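Local coordinates for uncharacterized protein (Bordetella bronchiseptica, PDB 4XG0), which probably acts as a kinase of acid sugars in a catabolic pathway, pairing a sugar-binding N-terminal domain with a nucleotide-binding C-terminal domain, at residues S113-G117 and D169-V174; T148-G152 and V211-L215; Q266-R271 and L321-G325; L292-W298 and R338-L342. All coordinates share one frame; numbering follows the deposited sequence.

Contact 1: S113-G117 and D169-V174; sequences STLRG and DPVTPV
The salt bridge between Arg116 and Asp169 is lopsided: NH1 of Arg116 stands 3.1 Å from OD1 of Asp169, and the two flat groups are turned 80° against each other. OD1 lies at the guanidinium edge, close to its plane, but NH1 reaches it from above the carboxylate plane. A bend at chi3 of Arg116 (-66°) turns the guanidinium toward Asp169. The other carboxylate oxygen, OD2, is used within its own loop, accepting from Val171 N (an Asx turn) and from Thr172 N at 3.1 Å on its anti lone pair. These two bonds help to set the rotation of the carboxylate, consistent with its steep angle to the guanidinium. Closer to the backbone, the arginine's aliphatic stem crosses Val174 at about a right angle, with CG 3.5 Å from Val174 CG2. Arg116 CB meets Thr172 OG1 at 3.4 Å, while the buried Thr172 O has no partner in the model. Arg116 NE pairs with Asp112, which also accepts from Thr114 OG1. Carboxylates of two loops thus position the guanidinium and would partly balance its charge beside a citrate, probably from the crystallisation liquor, that Ser113 OG also binds; the site may mark a pocket.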
loop_
_atom_site.group_PDB
_atom_site.type_symbol
_atom_site.label_atom_id
_atom_site.label_comp_id
_atom_site.label_asym_id
_atom_site.label_seq_id
_atom_site.Cartn_x
_atom_site.Cartn_y
_atom_site.Cartn_z
ATOM N N SER A 113 0.420 -17.274 10.991
ATOM C CA SER A 113 -1.017 -17.156 10.748
ATOM C C SER A 113 -1.796 -18.054 11.670
ATOM O O SER A 113 -2.943 -17.743 11.973
ATOM C CB SER A 113 -1.406 -17.489 9.307
ATOM O OG SER A 113 -1.077 -18.811 8.967
ATOM N N THR A 114 -1.197 -19.183 12.062
ATOM C CA THR A 114 -1.892 -20.112 12.939
ATOM C C THR A 114 -1.493 -20.024 14.409
ATOM O O THR A 114 -1.724 -20.973 15.171
ATOM C CB THR A 114 -1.815 -21.569 12.415
ATOM O OG1 THR A 114 -0.473 -21.904 12.039
ATOM C CG2 THR A 114 -2.760 -21.758 11.228
ATOM N N LEU A 115 -0.953 -18.876 14.824
ATOM C CA LEU A 115 -0.780 -18.538 16.250
ATOM C C LEU A 115 0.294 -19.301 17.025
ATOM O O LEU A 115 0.345 -19.157 18.234
ATOM C CB LEU A 115 -2.096 -18.741 17.024
ATOM C CG LEU A 115 -3.351 -18.226 16.344
ATOM C CD1 LEU A 115 -4.570 -18.451 17.239
ATOM C CD2 LEU A 115 -3.238 -16.741 15.978
ATOM N N ARG A 116 1.118 -20.111 16.357
ATOM C CA ARG A 116 2.117 -20.889 17.063
ATOM C C ARG A 116 3.175 -19.937 17.576
ATOM O O ARG A 116 3.637 -19.048 16.845
ATOM C CB ARG A 116 2.742 -21.969 16.184
ATOM C CG ARG A 116 1.780 -23.075 15.795
ATOM C CD ARG A 116 2.338 -23.954 14.693
ATOM N NE ARG A 116 2.486 -23.230 13.433
ATOM C CZ ARG A 116 3.083 -23.711 12.339
ATOM N NH1 ARG A 116 3.613 -24.931 12.344
ATOM N NH2 ARG A 116 3.160 -22.971 11.233
ATOM N N GLY A 117 3.529 -20.102 18.842
ATOM C CA GLY A 117 4.525 -19.281 19.492
ATOM C C GLY A 117 4.082 -18.802 20.863
ATOM O O GLY A 117 2.989 -19.134 21.318
ATOM N N ASP A 169 0.978 -29.775 16.893
ATOM C CA ASP A 169 2.279 -29.464 16.330
ATOM C C ASP A 169 3.328 -30.042 17.276
ATOM O O ASP A 169 3.232 -29.860 18.495
ATOM C CB ASP A 169 2.453 -27.948 16.195
ATOM C CG ASP A 169 3.692 -27.566 15.395
ATOM O OD1 ASP A 169 3.594 -27.479 14.152
ATOM O OD2 ASP A 169 4.759 -27.340 16.003
ATOM N N PRO A 170 4.326 -30.758 16.729
ATOM C CA PRO A 170 5.290 -31.427 17.614
ATOM C C PRO A 170 6.045 -30.461 18.523
ATOM O O PRO A 170 6.364 -30.817 19.657
ATOM C CB PRO A 170 6.256 -32.099 16.633
ATOM C CG PRO A 170 5.480 -32.261 15.380
ATOM C CD PRO A 170 4.573 -31.074 15.312
ATOM N N VAL A 171 6.307 -29.252 18.035
ATOM C CA VAL A 171 7.167 -28.315 18.753
ATOM C C VAL A 171 6.400 -27.275 19.585
ATOM O O VAL A 171 6.817 -26.965 20.708
ATOM C CB VAL A 171 8.124 -27.583 17.781
ATOM C CG1 VAL A 171 9.216 -26.864 18.556
ATOM C CG2 VAL A 171 8.740 -28.568 16.790
ATOM N N THR A 172 5.304 -26.739 19.033
ATOM C CA THR A 172 4.517 -25.690 19.698
ATOM C C THR A 172 3.023 -25.775 19.367
ATOM O O THR A 172 2.510 -24.992 18.555
ATOM C CB THR A 172 4.969 -24.267 19.287
ATOM O OG1 THR A 172 4.845 -24.122 17.867
ATOM C CG2 THR A 172 6.411 -23.998 19.712
ATOM N N PRO A 173 2.318 -26.721 19.998
ATOM C CA PRO A 173 0.871 -26.854 19.842
ATOM C C PRO A 173 0.100 -25.562 20.106
ATOM O O PRO A 173 0.536 -24.698 20.864
ATOM C CB PRO A 173 0.517 -27.908 20.898
ATOM C CG PRO A 173 1.720 -28.775 20.942
ATOM C CD PRO A 173 2.891 -27.851 20.752
ATOM N N VAL A 174 -1.067 -25.460 19.485
ATOM C CA VAL A 174 -1.972 -24.320 19.673
ATOM C C VAL A 174 -3.185 -24.764 20.489
ATOM O O VAL A 174 -3.855 -25.722 20.124
ATOM C CB VAL A 174 -2.455 -23.804 18.327
ATOM C CG1 VAL A 174 -3.444 -22.665 18.486
ATOM C CG2 VAL A 174 -1.262 -23.352 17.492
#

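Contact 2: T148-G152 and V211-L215; sequences TVRQG and VVDAL
Leu215 CD1 lies over one face of the Arg150 guanidinium, 3.5 Å from NE, while Thr148 OG1 sits at the edge, in plane, and accepts from NE along a nearly straight line (165°). That bond helps to hold the guanidinium's orientation against the leucine. The other flat group, the carboxylate of Asp213, bonds both oxygens to the turn after strand 147-150. OD1 receives Gly152 N at 2.8 Å on its syn lone pair, and OD2 receives Gln151 N at 2.7 Å, also on the syn side but 20° out of the carboxylate plane. Two consecutive amides are thus gripped by one carboxylate. Beside it, Val149 and Ala214 form a single antiparallel hydrogen-bonded bridge: Val149 N to Ala214 O and Ala214 N to Val149 O, each 3.0 Å. With chi1 of Val149 at 173°, CG1 is directed to Val211 CG1, 4.1 Å away, and to the buried Val212 O, which has no partner in the model. Strand 209-212 belongs to the parallel sheet, between strands 135-139 and 186-188, and strand 147-150 is an outer member of the small antiparallel sheet, paired with 153-156. The bridge ties the chain just past strand 209-212 to the edge strand of the small sheet, with Ala214 resting on helix 217-230 and Val211 on helix 179-183.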
loop_
_atom_site.group_PDB
_atom_site.type_symbol
_atom_site.label_atom_id
_atom_site.label_comp_id
_atom_site.label_asym_id
_atom_site.label_seq_id
_atom_site.Cartn_x
_atom_site.Cartn_y
_atom_site.Cartn_z
ATOM N N THR A 148 -8.337 -17.073 8.241
ATOM C CA THR A 148 -9.207 -15.928 8.403
ATOM C C THR A 148 -9.411 -15.731 9.898
ATOM O O THR A 148 -9.114 -16.624 10.675
ATOM C CB THR A 148 -10.542 -16.118 7.694
ATOM O OG1 THR A 148 -11.230 -17.297 8.187
ATOM C CG2 THR A 148 -10.316 -16.259 6.192
ATOM N N VAL A 149 -9.874 -14.543 10.272
ATOM C CA VAL A 149 -10.210 -14.234 11.656
ATOM C C VAL A 149 -11.698 -13.907 11.685
ATOM O O VAL A 149 -12.171 -12.945 11.024
ATOM C CB VAL A 149 -9.364 -13.071 12.218
ATOM C CG1 VAL A 149 -9.865 -12.668 13.597
ATOM C CG2 VAL A 149 -7.872 -13.474 12.278
ATOM N N ARG A 150 -12.435 -14.738 12.420
ATOM C CA ARG A 150 -13.900 -14.708 12.469
ATOM C C ARG A 150 -14.403 -14.560 13.900
ATOM O O ARG A 150 -14.246 -15.471 14.704
ATOM C CB ARG A 150 -14.465 -16.000 11.890
ATOM C CG ARG A 150 -13.999 -16.254 10.470
ATOM C CD ARG A 150 -14.783 -17.394 9.833
ATOM N NE ARG A 150 -14.077 -17.889 8.660
ATOM C CZ ARG A 150 -14.558 -18.786 7.799
ATOM N NH1 ARG A 150 -13.809 -19.143 6.760
ATOM N NH2 ARG A 150 -15.759 -19.335 7.978
ATOM N N GLN A 151 -15.028 -13.418 14.190
ATOM C CA GLN A 151 -15.411 -13.063 15.554
ATOM C C GLN A 151 -14.224 -13.332 16.506
ATOM O O GLN A 151 -14.394 -13.849 17.639
ATOM C CB GLN A 151 -16.687 -13.816 15.974
ATOM C CG GLN A 151 -17.863 -13.475 15.047
ATOM C CD GLN A 151 -19.214 -13.841 15.610
ATOM O OE1 GLN A 151 -19.514 -15.006 15.831
ATOM N NE2 GLN A 151 -20.038 -12.841 15.830
ATOM N N GLY A 152 -13.045 -12.968 16.014
ATOM C CA GLY A 152 -11.803 -13.040 16.766
ATOM C C GLY A 152 -11.122 -14.393 16.754
ATOM O O GLY A 152 -10.029 -14.526 17.327
ATOM N N VAL A 211 -8.077 -7.219 18.519
ATOM C CA VAL A 211 -8.137 -8.173 17.418
ATOM C C VAL A 211 -9.176 -7.705 16.398
ATOM O O VAL A 211 -10.295 -7.360 16.759
ATOM C CB VAL A 211 -8.509 -9.586 17.958
ATOM C CG1 VAL A 211 -8.550 -10.597 16.842
ATOM C CG2 VAL A 211 -7.504 -10.026 18.992
ATOM N N VAL A 212 -8.792 -7.690 15.128
ATOM C CA VAL A 212 -9.686 -7.297 14.042
ATOM C C VAL A 212 -9.929 -8.455 13.070
ATOM O O VAL A 212 -9.024 -9.175 12.660
ATOM C CB VAL A 212 -9.135 -6.056 13.276
ATOM C CG1 VAL A 212 -10.101 -5.651 12.157
ATOM C CG2 VAL A 212 -8.875 -4.906 14.253
ATOM N N ASP A 213 -11.195 -8.676 12.754
ATOM C CA ASP A 213 -11.587 -9.735 11.879
ATOM C C ASP A 213 -11.095 -9.433 10.480
ATOM O O ASP A 213 -10.901 -8.267 10.095
ATOM C CB ASP A 213 -13.119 -9.841 11.843
ATOM C CG ASP A 213 -13.677 -10.775 12.866
ATOM O OD1 ASP A 213 -12.994 -11.095 13.869
ATOM O OD2 ASP A 213 -14.854 -11.190 12.663
ATOM N N ALA A 214 -10.928 -10.499 9.723
ATOM C CA ALA A 214 -10.730 -10.373 8.277
ATOM C C ALA A 214 -11.059 -11.699 7.627
ATOM O O ALA A 214 -10.488 -12.731 7.995
ATOM C CB ALA A 214 -9.288 -10.007 7.983
ATOM N N LEU A 215 -11.954 -11.673 6.651
ATOM C CA LEU A 215 -12.271 -12.867 5.870
ATOM C C LEU A 215 -11.506 -12.944 4.529
ATOM O O LEU A 215 -11.285 -14.038 3.967
ATOM C CB LEU A 215 -13.757 -12.859 5.579
ATOM C CG LEU A 215 -14.413 -14.183 5.237
ATOM C CD1 LEU A 215 -14.228 -15.192 6.382
ATOM C CD2 LEU A 215 -15.892 -13.915 5.006
#

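Contact 3: Q266-R271 and L321-G325; sequences QHSAAR and LAPEG. With SO4 (sulfate ion), chain F.
Hydrogen bonds to a single carbonyl dominate: Arg271 grips Ala322 O end-on, with NH1 at 2.9 Å and NH2 at 3.0 Å from that oxygen. The acceptor lies in the guanidinium plane, and NH2 approaches nearly along the C=O axis (164°). NH1 also donates to Ser265 O, and Gln266 NE2 adds a weak third bond to Ala322 O at 3.5 Å. Bends at chi2 and chi3 fold the Arg271 chain back so that its end reaches the loop. Van der Waals contacts flank the same group: Leu321 CD1 lies over one guanidinium face, 3.6 Å from Arg271 NH1, and Gln266 OE1 over the opposite face, both offset toward the rim. Gln266 also crosses Glu324, its CD 3.5 Å from Glu324 CA, with amide and carboxylate planes 43° apart. Anion binding takes place at the helix start, where a sulfate, probably from the crystallisation liquor, accepts from His267 ND1 (2.7 Å to O2) and from Ser268 N (3.1 Å to O1). The N-terminal end of the helix would favour such an anion. In the fold, helix 268-279 follows strand 259-263 and is tied to the loop leaving neighbouring strand 317-321; Ala322 packs on helix 334-349, and Pro323 on helix 289-292.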
loop_
_atom_site.group_PDB
_atom_site.type_symbol
_atom_site.label_atom_id
_atom_site.label_comp_id
_atom_site.label_asym_id
_atom_site.label_seq_id
_atom_site.Cartn_x
_atom_site.Cartn_y
_atom_site.Cartn_z
ATOM N N GLN A 266 -11.140 7.308 -27.658
ATOM C CA GLN A 266 -12.568 7.179 -27.848
ATOM C C GLN A 266 -13.016 5.709 -27.861
ATOM O O GLN A 266 -14.189 5.425 -28.117
ATOM C CB GLN A 266 -12.983 7.857 -29.156
ATOM C CG GLN A 266 -12.639 9.331 -29.180
ATOM C CD GLN A 266 -13.311 10.109 -28.053
ATOM O OE1 GLN A 266 -14.480 9.879 -27.730
ATOM N NE2 GLN A 266 -12.569 11.036 -27.447
ATOM N N HIS A 267 -12.090 4.784 -27.590
ATOM C CA HIS A 267 -12.447 3.373 -27.404
ATOM C C HIS A 267 -13.399 3.278 -26.231
ATOM O O HIS A 267 -13.188 3.952 -25.219
ATOM C CB HIS A 267 -11.198 2.519 -27.127
ATOM C CG HIS A 267 -10.407 2.203 -28.356
ATOM N ND1 HIS A 267 -10.937 1.500 -29.414
ATOM C CD2 HIS A 267 -9.136 2.511 -28.703
ATOM C CE1 HIS A 267 -10.021 1.377 -30.359
ATOM N NE2 HIS A 267 -8.923 1.984 -29.957
ATOM N N SER A 268 -14.449 2.471 -26.366
ATOM C CA SER A 268 -15.490 2.386 -25.348
ATOM C C SER A 268 -14.918 1.909 -24.023
ATOM O O SER A 268 -15.372 2.317 -22.968
ATOM C CB SER A 268 -16.588 1.434 -25.782
ATOM O OG SER A 268 -16.116 0.106 -25.739
ATOM N N ALA A 269 -13.913 1.043 -24.083
ATOM C CA ALA A 269 -13.280 0.560 -22.874
ATOM C C ALA A 269 -12.762 1.738 -22.063
ATOM O O ALA A 269 -12.978 1.813 -20.859
ATOM C CB ALA A 269 -12.145 -0.391 -23.215
ATOM N N ALA A 270 -12.064 2.666 -22.728
ATOM C CA ALA A 270 -11.504 3.830 -22.054
ATOM C C ALA A 270 -12.603 4.732 -21.500
ATOM O O ALA A 270 -12.454 5.308 -20.422
ATOM C CB ALA A 270 -10.612 4.626 -23.008
ATOM N N ARG A 271 -13.692 4.882 -22.229
ATOM C CA ARG A 271 -14.739 5.787 -21.760
ATOM C C ARG A 271 -15.391 5.193 -20.509
ATOM O O ARG A 271 -15.695 5.929 -19.573
ATOM C CB ARG A 271 -15.802 6.041 -22.827
ATOM C CG ARG A 271 -15.241 6.341 -24.194
ATOM C CD ARG A 271 -14.371 7.527 -24.200
ATOM N NE ARG A 271 -15.056 8.782 -23.896
ATOM C CZ ARG A 271 -14.477 9.980 -23.998
ATOM N NH1 ARG A 271 -13.206 10.078 -24.398
ATOM N NH2 ARG A 271 -15.161 11.079 -23.707
ATOM N N LEU A 321 -10.516 14.425 -19.597
ATOM C CA LEU A 321 -11.231 13.556 -20.514
ATOM C C LEU A 321 -11.416 14.202 -21.899
ATOM O O LEU A 321 -12.044 15.255 -22.025
ATOM C CB LEU A 321 -12.589 13.215 -19.905
ATOM C CG LEU A 321 -13.452 12.207 -20.680
ATOM C CD1 LEU A 321 -12.654 10.928 -20.918
ATOM C CD2 LEU A 321 -14.756 11.940 -19.924
ATOM N N ALA A 322 -10.886 13.557 -22.938
ATOM C CA ALA A 322 -10.973 14.089 -24.298
ATOM C C ALA A 322 -12.377 14.000 -24.837
ATOM O O ALA A 322 -13.039 13.004 -24.630
ATOM C CB ALA A 322 -10.053 13.326 -25.218
ATOM N N PRO A 323 -12.836 15.038 -25.544
ATOM C CA PRO A 323 -14.028 14.824 -26.369
ATOM C C PRO A 323 -13.629 14.194 -27.711
ATOM O O PRO A 323 -12.462 14.255 -28.126
ATOM C CB PRO A 323 -14.560 16.238 -26.558
ATOM C CG PRO A 323 -13.380 17.085 -26.527
ATOM C CD PRO A 323 -12.406 16.449 -25.563
ATOM N N GLU A 324 -14.598 13.591 -28.382
ATOM C CA GLU A 324 -14.394 13.043 -29.712
ATOM C C GLU A 324 -14.165 14.155 -30.737
ATOM O O GLU A 324 -14.687 15.260 -30.588
ATOM C CB GLU A 324 -15.624 12.202 -30.100
ATOM C CG GLU A 324 -15.515 11.486 -31.437
ATOM C CD GLU A 324 -16.176 10.103 -31.427
ATOM O OE1 GLU A 324 -16.690 9.665 -30.366
ATOM O OE2 GLU A 324 -16.173 9.446 -32.493
ATOM N N GLY A 325 -13.372 13.854 -31.764
ATOM C CA GLY A 325 -13.179 14.746 -32.892
ATOM C C GLY A 325 -11.855 15.494 -32.911
ATOM O O GLY A 325 -10.829 15.035 -32.391
HETATM S S SO4 F . -14.070 0.250 -29.699
HETATM O O1 SO4 F . -15.087 1.035 -28.997
HETATM O O2 SO4 F . -12.996 -0.181 -28.798
HETATM O O3 SO4 F . -14.723 -0.919 -30.295
HETATM O O4 SO4 F . -13.475 1.043 -30.786
#

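Contact 4: L292-W298 and R338-L342; sequences LADDRNW and RLGEL
Leu342 lies flat against Trp298, the two side chains running past one another head to tail. Its CD2 stands 3.5 Å from the centroid of the five-membered ring, only 5° off the ring normal, a CH-pi contact made squarely over the face. CB of Leu342 lies over the same indole face, toward the rim, and the backbone O of Leu342 comes within 3.3 Å of Trp298 CZ2. A chi1 of 168° in Trp298 sends the indole out toward helix 334-349. The same methyl, Leu342 CD2, also lies over one face of the Arg338 guanidinium, toward its rim. Arg338 runs antiparallel to Leu292, with CG 3.5 Å from Leu292 CD1. Its NE donates to Leu292 O at 2.9 Å, nearly straight (171°) and in the planes of both carbonyl and guanidinium. Here helix 334-349 packs beside the segment linking helix 289-292 to helix 295-304, in the nucleotide-binding C-terminal domain, near the edge of its mixed sheet formed by strands 283-285 and 317-321. Asp294 is the N-cap of helix 295-304: its OD1 accepts from Arg296 N, and its carboxylate is also held side-on by the Arg296 guanidinium. Asp295 crosses Arg338 at about a right angle, and its OD1 takes Arg338 NH1 at 2.8 Å on the anti lone pair; Arg345 is a second partner of that oxygen. A water accepts from Arg338 NH1 at 3.0 Å and lies near the carbonyl oxygens of Leu292 and Asp294. Among apolar neighbours, Leu292 CD1 meets Leu339 CD2 at 3.9 Å, close to Trp285.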
loop_
_atom_site.group_PDB
_atom_site.type_symbol
_atom_site.label_atom_id
_atom_site.label_comp_id
_atom_site.label_asym_id
_atom_site.label_seq_id
_atom_site.Cartn_x
_atom_site.Cartn_y
_atom_site.Cartn_z
ATOM N N LEU A 292 -12.002 22.817 -25.102
ATOM C CA LEU A 292 -10.649 22.306 -25.101
ATOM C C LEU A 292 -9.668 23.273 -25.818
ATOM O O LEU A 292 -8.515 23.402 -25.389
ATOM C CB LEU A 292 -10.620 20.918 -25.720
ATOM C CG LEU A 292 -9.252 20.271 -25.802
ATOM C CD1 LEU A 292 -8.531 20.277 -24.464
ATOM C CD2 LEU A 292 -9.463 18.855 -26.323
ATOM N N ALA A 293 -10.124 23.948 -26.885
ATOM C CA ALA A 293 -9.271 24.899 -27.608
ATOM C C ALA A 293 -9.253 26.299 -26.986
ATOM O O ALA A 293 -8.589 27.192 -27.504
ATOM C CB ALA A 293 -9.705 24.990 -29.086
ATOM N N ASP A 294 -9.971 26.483 -25.880
ATOM C CA ASP A 294 -10.144 27.788 -25.246
ATOM C C ASP A 294 -9.356 27.835 -23.943
ATOM O O ASP A 294 -9.700 27.165 -22.962
ATOM C CB ASP A 294 -11.627 28.015 -24.963
ATOM C CG ASP A 294 -11.931 29.445 -24.546
ATOM O OD1 ASP A 294 -11.006 30.157 -24.097
ATOM O OD2 ASP A 294 -13.107 29.849 -24.665
ATOM N N ASP A 295 -8.258 28.578 -23.930
ATOM C CA ASP A 295 -7.349 28.442 -22.804
ATOM C C ASP A 295 -8.000 29.005 -21.544
ATOM O O ASP A 295 -7.628 28.632 -20.423
ATOM C CB ASP A 295 -5.995 29.101 -23.066
ATOM C CG ASP A 295 -4.889 28.509 -22.200
ATOM O OD1 ASP A 295 -4.668 27.272 -22.264
ATOM O OD2 ASP A 295 -4.236 29.292 -21.477
ATOM N N ARG A 296 -8.970 29.889 -21.736
ATOM C CA ARG A 296 -9.730 30.449 -20.613
ATOM C C ARG A 296 -10.480 29.382 -19.833
ATOM O O ARG A 296 -10.572 29.440 -18.606
ATOM C CB ARG A 296 -10.692 31.519 -21.110
ATOM C CG ARG A 296 -9.946 32.778 -21.569
ATOM C CD ARG A 296 -10.843 33.742 -22.293
ATOM N NE ARG A 296 -11.474 33.098 -23.438
ATOM C CZ ARG A 296 -12.216 33.727 -24.343
ATOM N NH1 ARG A 296 -12.412 35.036 -24.253
ATOM N NH2 ARG A 296 -12.746 33.041 -25.346
ATOM N N ASN A 297 -11.007 28.389 -20.549
ATOM C CA ASN A 297 -11.745 27.302 -19.913
ATOM C C ASN A 297 -10.774 26.438 -19.076
ATOM O O ASN A 297 -11.077 26.038 -17.954
ATOM C CB ASN A 297 -12.444 26.460 -20.988
ATOM C CG ASN A 297 -13.486 25.505 -20.419
ATOM O OD1 ASN A 297 -13.160 24.403 -19.964
ATOM N ND2 ASN A 297 -14.758 25.903 -20.489
ATOM N N TRP A 298 -9.590 26.168 -19.622
ATOM C CA TRP A 298 -8.560 25.422 -18.897
ATOM C C TRP A 298 -8.162 26.169 -17.629
ATOM O O TRP A 298 -8.147 25.589 -16.540
ATOM C CB TRP A 298 -7.312 25.245 -19.769
ATOM C CG TRP A 298 -6.084 24.751 -19.024
ATOM C CD1 TRP A 298 -4.935 25.465 -18.771
ATOM C CD2 TRP A 298 -5.878 23.455 -18.456
ATOM N NE1 TRP A 298 -4.042 24.691 -18.075
ATOM C CE2 TRP A 298 -4.596 23.448 -17.878
ATOM C CE3 TRP A 298 -6.653 22.288 -18.383
ATOM C CZ2 TRP A 298 -4.075 22.347 -17.243
ATOM C CZ3 TRP A 298 -6.140 21.202 -17.755
ATOM C CH2 TRP A 298 -4.855 21.232 -17.180
ATOM N N ARG A 338 -3.242 18.766 -27.569
ATOM C CA ARG A 338 -3.690 19.782 -26.629
ATOM C C ARG A 338 -3.816 19.251 -25.201
ATOM O O ARG A 338 -3.346 19.896 -24.258
ATOM C CB ARG A 338 -5.021 20.345 -27.112
ATOM C CG ARG A 338 -5.690 21.348 -26.185
ATOM C CD ARG A 338 -4.963 22.657 -26.196
ATOM N NE ARG A 338 -5.674 23.685 -25.445
ATOM C CZ ARG A 338 -5.082 24.749 -24.907
ATOM N NH1 ARG A 338 -5.799 25.633 -24.234
ATOM N NH2 ARG A 338 -3.770 24.914 -25.031
ATOM N N LEU A 339 -4.463 18.099 -25.025
ATOM C CA LEU A 339 -4.572 17.512 -23.688
ATOM C C LEU A 339 -3.187 17.234 -23.107
ATOM O O LEU A 339 -2.933 17.437 -21.912
ATOM C CB LEU A 339 -5.426 16.230 -23.713
ATOM C CG LEU A 339 -6.928 16.460 -23.577
ATOM C CD1 LEU A 339 -7.629 15.105 -23.604
ATOM C CD2 LEU A 339 -7.281 17.229 -22.300
ATOM N N GLY A 340 -2.276 16.800 -23.969
ATOM C CA GLY A 340 -0.913 16.515 -23.555
ATOM C C GLY A 340 -0.222 17.755 -23.066
ATOM O O GLY A 340 0.460 17.746 -22.036
ATOM N N GLU A 341 -0.376 18.835 -23.816
ATOM C CA GLU A 341 0.266 20.089 -23.427
ATOM C C GLU A 341 -0.297 20.598 -22.106
ATOM O O GLU A 341 0.468 21.037 -21.236
ATOM C CB GLU A 341 0.107 21.146 -24.510
ATOM C CG GLU A 341 0.994 20.894 -25.715
ATOM C CD GLU A 341 1.995 22.018 -25.958
ATOM O OE1 GLU A 341 1.577 23.086 -26.466
ATOM O OE2 GLU A 341 3.198 21.833 -25.648
ATOM N N LEU A 342 -1.626 20.555 -21.950
ATOM C CA LEU A 342 -2.241 21.025 -20.690
ATOM C C LEU A 342 -1.844 20.150 -19.471
ATOM O O LEU A 342 -1.517 20.666 -18.389
ATOM C CB LEU A 342 -3.768 21.086 -20.844
ATOM C CG LEU A 342 -4.244 22.088 -21.922
ATOM C CD1 LEU A 342 -5.748 22.055 -22.113
ATOM C CD2 LEU A 342 -3.798 23.513 -21.598
HETATM O O HOH W 1 -8.371 24.633 -23.132
#

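In the fold
Contacts 1 and 2 lie in the sugar-binding N-terminal domain, contacts 3 and 4 in the nucleotide-binding C-terminal domain; the centres of contacts 1 and 4 are about 63 Å apart. Contact 2 is the buried one and relies on backbone pairing and a carboxylate accepting from two successive amides. Contact 3 is a surface contact, where an arginine grips a carbonyl. Contacts 1 and 4 are partly buried and each carries a salt bridge, but contact 1 joins two loops beside a citrate, whereas contact 4 adds an aromatic face to helix packing. Contacts 3 and 4 touch, with Ala322 CB 3.4 Å from Leu339 CD1; contacts 1 and 2 come only to about 6 Å between nearest atoms.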